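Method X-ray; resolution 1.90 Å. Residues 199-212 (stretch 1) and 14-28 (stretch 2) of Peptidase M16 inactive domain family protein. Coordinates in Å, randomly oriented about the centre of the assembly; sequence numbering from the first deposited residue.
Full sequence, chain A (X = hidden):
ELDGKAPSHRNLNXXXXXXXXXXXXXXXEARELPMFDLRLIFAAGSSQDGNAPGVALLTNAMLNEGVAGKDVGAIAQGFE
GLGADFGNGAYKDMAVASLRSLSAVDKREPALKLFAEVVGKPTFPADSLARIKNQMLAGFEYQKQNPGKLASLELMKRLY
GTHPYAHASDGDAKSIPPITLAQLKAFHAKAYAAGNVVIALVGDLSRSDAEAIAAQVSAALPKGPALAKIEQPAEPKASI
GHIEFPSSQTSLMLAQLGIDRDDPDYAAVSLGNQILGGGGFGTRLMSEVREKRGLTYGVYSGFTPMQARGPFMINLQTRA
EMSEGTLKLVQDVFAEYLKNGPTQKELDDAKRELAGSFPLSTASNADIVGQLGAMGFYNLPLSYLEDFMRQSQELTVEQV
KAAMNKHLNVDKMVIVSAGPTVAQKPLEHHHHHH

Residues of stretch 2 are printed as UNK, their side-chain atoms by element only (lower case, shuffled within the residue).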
# COMPACT_ATOMS: atom_id res chain seq x y z
N ILE A 199 3.58 3.25 25.80
CA ILE A 199 2.80 4.39 25.30
C ILE A 199 3.75 5.50 24.86
O ILE A 199 4.43 6.10 25.68
CB ILE A 199 1.86 4.92 26.39
CG1 ILE A 199 0.86 3.84 26.78
CG2 ILE A 199 1.12 6.16 25.91
CD1 ILE A 199 0.07 4.17 28.03
N ALA A 200 3.80 5.76 23.55
CA ALA A 200 4.67 6.79 23.01
C ALA A 200 3.84 7.95 22.48
O ALA A 200 2.86 7.74 21.77
CB ALA A 200 5.53 6.20 21.89
N LEU A 201 4.22 9.17 22.84
CA LEU A 201 3.49 10.37 22.44
C LEU A 201 4.41 11.46 21.94
O LEU A 201 5.40 11.78 22.58
CB LEU A 201 2.71 10.93 23.64
CG LEU A 201 1.29 10.48 23.95
CD1 LEU A 201 0.88 11.02 25.33
CD2 LEU A 201 0.34 11.02 22.86
N VAL A 202 4.07 12.06 20.80
CA VAL A 202 4.87 13.15 20.25
C VAL A 202 3.98 14.21 19.61
O VAL A 202 3.13 13.89 18.76
CB VAL A 202 5.85 12.65 19.17
CG1 VAL A 202 6.67 13.81 18.67
CG2 VAL A 202 6.76 11.56 19.73
N GLY A 203 4.17 15.46 20.00
CA GLY A 203 3.37 16.51 19.38
C GLY A 203 3.09 17.76 20.18
O GLY A 203 3.76 18.08 21.16
N ASP A 204 2.07 18.48 19.72
CA ASP A 204 1.65 19.74 20.32
C ASP A 204 0.89 19.52 21.62
O ASP A 204 -0.31 19.77 21.71
CB ASP A 204 0.80 20.50 19.30
CG ASP A 204 0.37 21.86 19.80
OD1 ASP A 204 1.15 22.49 20.55
OD2 ASP A 204 -0.74 22.31 19.43
N LEU A 205 1.60 19.06 22.64
CA LEU A 205 1.00 18.80 23.94
C LEU A 205 1.96 19.21 25.04
O LEU A 205 3.17 19.19 24.85
CB LEU A 205 0.72 17.30 24.10
CG LEU A 205 -0.17 16.54 23.12
CD1 LEU A 205 0.05 15.02 23.28
CD2 LEU A 205 -1.63 16.91 23.36
N SER A 206 1.41 19.58 26.20
CA SER A 206 2.25 19.94 27.34
C SER A 206 2.49 18.61 28.06
O SER A 206 1.82 17.62 27.77
CB SER A 206 1.51 20.90 28.27
OG SER A 206 0.37 20.28 28.85
N ARG A 207 3.45 18.58 28.98
CA ARG A 207 3.72 17.36 29.73
C ARG A 207 2.45 16.94 30.48
O ARG A 207 2.13 15.75 30.58
CB ARG A 207 4.88 17.60 30.72
CG ARG A 207 5.00 16.60 31.87
CD ARG A 207 5.39 15.20 31.42
NE ARG A 207 5.49 14.27 32.55
CZ ARG A 207 6.63 13.87 33.11
NH1 ARG A 207 7.80 14.30 32.66
NH2 ARG A 207 6.60 13.02 34.13
N SER A 208 1.72 17.91 31.01
CA SER A 208 0.48 17.63 31.74
C SER A 208 -0.55 17.04 30.80
O SER A 208 -1.26 16.10 31.15
CB SER A 208 -0.06 18.92 32.38
OG SER A 208 0.91 19.49 33.26
N ASP A 209 -0.64 17.60 29.59
CA ASP A 209 -1.58 17.08 28.59
C ASP A 209 -1.24 15.62 28.33
O ASP A 209 -2.12 14.76 28.27
CB ASP A 209 -1.44 17.81 27.24
CG ASP A 209 -1.98 19.24 27.26
OD1 ASP A 209 -2.91 19.52 28.05
OD2 ASP A 209 -1.47 20.06 26.46
N ALA A 210 0.04 15.35 28.17
CA ALA A 210 0.53 14.00 27.89
C ALA A 210 0.25 13.04 29.04
O ALA A 210 -0.10 11.87 28.81
CB ALA A 210 2.02 14.05 27.60
N GLU A 211 0.40 13.52 30.26
CA GLU A 211 0.14 12.67 31.42
C GLU A 211 -1.31 12.22 31.43
O GLU A 211 -1.59 11.04 31.65
CB GLU A 211 0.47 13.42 32.71
CG GLU A 211 1.88 13.15 33.23
CD GLU A 211 2.31 14.15 34.29
OE1 GLU A 211 1.42 14.72 34.96
OE2 GLU A 211 3.53 14.37 34.45
N ALA A 212 -2.22 13.15 31.16
CA ALA A 212 -3.66 12.85 31.14
C ALA A 212 -4.00 11.86 30.02
O ALA A 212 -4.77 10.91 30.23
CB ALA A 212 -4.47 14.14 30.97
N UNK A 14 13.59 13.68 25.74
CA UNK A 14 12.61 12.61 25.85
C UNK A 14 12.23 12.51 27.32
O UNK A 14 13.11 12.42 28.20
c UNK A 14 13.69 11.38 23.95
c UNK A 14 13.20 11.26 25.39
c UNK A 14 12.15 10.17 25.52
N UNK A 15 10.94 12.53 27.60
CA UNK A 15 10.47 12.43 28.97
C UNK A 15 9.83 11.07 29.17
O UNK A 15 9.22 10.52 28.25
n UNK A 15 8.68 16.71 28.14
c UNK A 15 9.47 13.53 29.27
c UNK A 15 10.02 14.92 29.06
o UNK A 15 8.39 16.15 30.30
c UNK A 15 8.96 15.98 29.22
N UNK A 16 9.97 10.52 30.37
CA UNK A 16 9.40 9.20 30.61
C UNK A 16 8.84 9.04 32.01
O UNK A 16 9.26 9.71 32.95
c UNK A 16 10.45 8.11 30.36
c UNK A 16 11.54 8.18 31.41
o UNK A 16 9.83 6.82 30.41
N UNK A 17 7.87 8.14 32.13
CA UNK A 17 7.23 7.84 33.40
C UNK A 17 6.35 6.62 33.16
O UNK A 17 6.27 6.12 32.03
n UNK A 17 3.13 9.56 32.15
c UNK A 17 3.93 8.96 33.10
c UNK A 17 6.39 9.03 33.88
c UNK A 17 5.85 12.00 30.28
c UNK A 17 6.20 11.17 31.34
c UNK A 17 5.21 9.42 33.01
c UNK A 17 5.21 10.36 31.92
c UNK A 17 4.53 12.04 29.80
c UNK A 17 3.54 11.26 30.35
c UNK A 17 3.90 10.43 31.42
N UNK A 18 5.73 6.11 34.22
CA UNK A 18 4.86 4.96 34.11
C UNK A 18 3.48 5.33 34.62
O UNK A 18 3.33 6.24 35.43
o UNK A 18 6.64 3.34 34.36
c UNK A 18 5.42 3.79 34.92
N UNK A 19 2.46 4.63 34.14
CA UNK A 19 1.09 4.89 34.60
C UNK A 19 0.82 3.97 35.79
O UNK A 19 1.63 3.09 36.10
c UNK A 19 0.05 4.56 33.51
o UNK A 19 0.10 3.16 33.22
c UNK A 19 0.31 5.38 32.25
N UNK A 20 -0.32 4.16 36.44
CA UNK A 20 -0.68 3.33 37.60
C UNK A 20 -0.84 1.86 37.23
O UNK A 20 -0.82 1.01 38.12
c UNK A 20 -1.97 3.86 38.23
N UNK A 21 -1.00 1.56 35.94
CA UNK A 21 -1.15 0.17 35.48
C UNK A 21 0.19 -0.45 35.10
O UNK A 21 0.24 -1.61 34.70
c UNK A 21 -2.05 0.07 34.25
c UNK A 21 -3.83 1.67 34.94
o UNK A 21 -3.16 2.60 34.44
c UNK A 21 -3.52 0.27 34.49
o UNK A 21 -4.73 1.84 35.78
N UNK A 22 1.26 0.32 35.22
CA UNK A 22 2.57 -0.20 34.88
C UNK A 22 2.96 0.00 33.42
O UNK A 22 3.93 -0.60 32.95
N UNK A 23 2.22 0.83 32.70
CA UNK A 23 2.55 1.08 31.30
C UNK A 23 3.71 2.07 31.20
O UNK A 23 3.77 3.07 31.92
c UNK A 23 1.32 1.63 30.55
N UNK A 24 4.65 1.79 30.30
CA UNK A 24 5.79 2.67 30.11
C UNK A 24 5.38 3.80 29.17
O UNK A 24 4.88 3.54 28.08
c UNK A 24 7.33 0.64 30.24
n UNK A 24 10.24 0.95 30.76
c UNK A 24 6.96 1.90 29.50
c UNK A 24 8.41 -0.14 29.49
c UNK A 24 9.71 0.65 29.40
N UNK A 25 5.58 5.04 29.59
CA UNK A 25 5.24 6.20 28.76
C UNK A 25 6.48 7.00 28.34
O UNK A 25 7.36 7.28 29.16
c UNK A 25 3.08 6.44 30.05
c UNK A 25 3.88 8.31 28.61
c UNK A 25 4.30 7.18 29.52
N UNK A 26 6.57 7.34 27.06
CA UNK A 26 7.68 8.17 26.56
C UNK A 26 7.05 9.33 25.80
O UNK A 26 6.13 9.13 24.99
c UNK A 26 8.61 7.37 25.65
c UNK A 26 9.51 6.37 26.36
c UNK A 26 10.68 6.02 25.45
c UNK A 26 8.72 5.11 26.74
N UNK A 27 7.54 10.53 26.04
CA UNK A 27 6.96 11.72 25.43
C UNK A 27 7.97 12.77 24.99
O UNK A 27 8.96 13.03 25.68
c UNK A 27 4.75 16.35 25.52
c UNK A 27 4.37 15.30 24.68
c UNK A 27 4.77 14.00 24.98
c UNK A 27 5.99 12.34 26.43
c UNK A 27 5.54 16.10 26.63
c UNK A 27 5.56 13.74 26.10
c UNK A 27 5.94 14.80 26.92
N UNK A 28 7.70 13.36 23.83
CA UNK A 28 8.54 14.43 23.29
C UNK A 28 7.60 15.57 22.91
O UNK A 28 6.68 15.39 22.09
c UNK A 28 9.32 13.99 22.03
c UNK A 28 10.00 15.19 21.39
c UNK A 28 10.35 12.93 22.40
O HOH W 1 0.48 9.36 32.74

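Position 14 has three side-chain carbons, one carrying the other two, and nothing of stretch 1 within 4.5 Å: Val 14. Position 15 has three carbons, the third bearing one oxygen and one nitrogen, an amide: Gln 15. Its OE1 accepts from Arg 207 NH1 at 3.1 Å, with a nearly straight angle of 166°, near the guanidinium plane. Position 16 has one carbon carrying an oxygen and a carbon and points away from stretch 1: Thr 16, whose OG1 donates to the backbone O of position 25 (2.8 Å).

Position 17 holds fused five- and six-membered rings with one nitrogen, which only tryptophan supplies. The guanidinium of Arg 207 lies flat on Trp 17, planes at 10° and centres 3.9 Å apart, while Ala 210 CB meets the ring edge at CH2 (3.9 Å). A water accepts from Trp 17 NE1 (2.7 Å) and donates to Glu 211 O (2.9 Å).

Position 18, one carbon then one oxygen, is Ser 18, out of reach. Position 19 again has a carbon carrying an oxygen and a carbon: Thr 19, whose CG2 lies 4.4 Å from Ile 199 CD1. Position 20 has a single carbon, Ala 20. Position 21 has three carbons ending in two oxygens, Glu 21. Position 22 has no side-chain atoms and phi/psi of 90/13°, where a CB would jam against the preceding carbonyl: Gly 22, closing a type I turn from Thr 19.

Position 23, one carbon 3.8 Å from Ile 199 CD1, is Ala 23. Position 24, four carbons ending in nitrogen, is Lys 24; its side chain leads away, but its O accepts from Ile 199 N (2.6 Å). Position 25 has a carbon carrying two carbons: Val 25, with CG2 4.1 Å from Ile 199 CB. Position 26 has four carbons forked at the second, Leu 26, bonded through N to Ile 199 O (2.8 Å) and through O to Leu 201 N (2.9 Å). Position 27 has one carbon and a six-carbon ring without oxygen: Phe 27. Ala 210 CB sits 3.8 Å from the ring centroid, 9° off its normal. Position 28, a carbon carrying two carbons, is Val 28, with CB 4.2 Å from Val 202 CG2.

The contact works in two layers. Parallel strands 199-203 and 24-28 pair through five backbone hydrogen bonds. On the face bearing Leu 201 and Phe 27, the helix packs Ala 210 against both aromatic rings. Arg 207, also salt-bridged through NE to Glu 211 OE2 (2.7 Å), joins stacking to hydrogen bonding.

Stretch 2 14-28: VQTWSTAEGAKVLFV
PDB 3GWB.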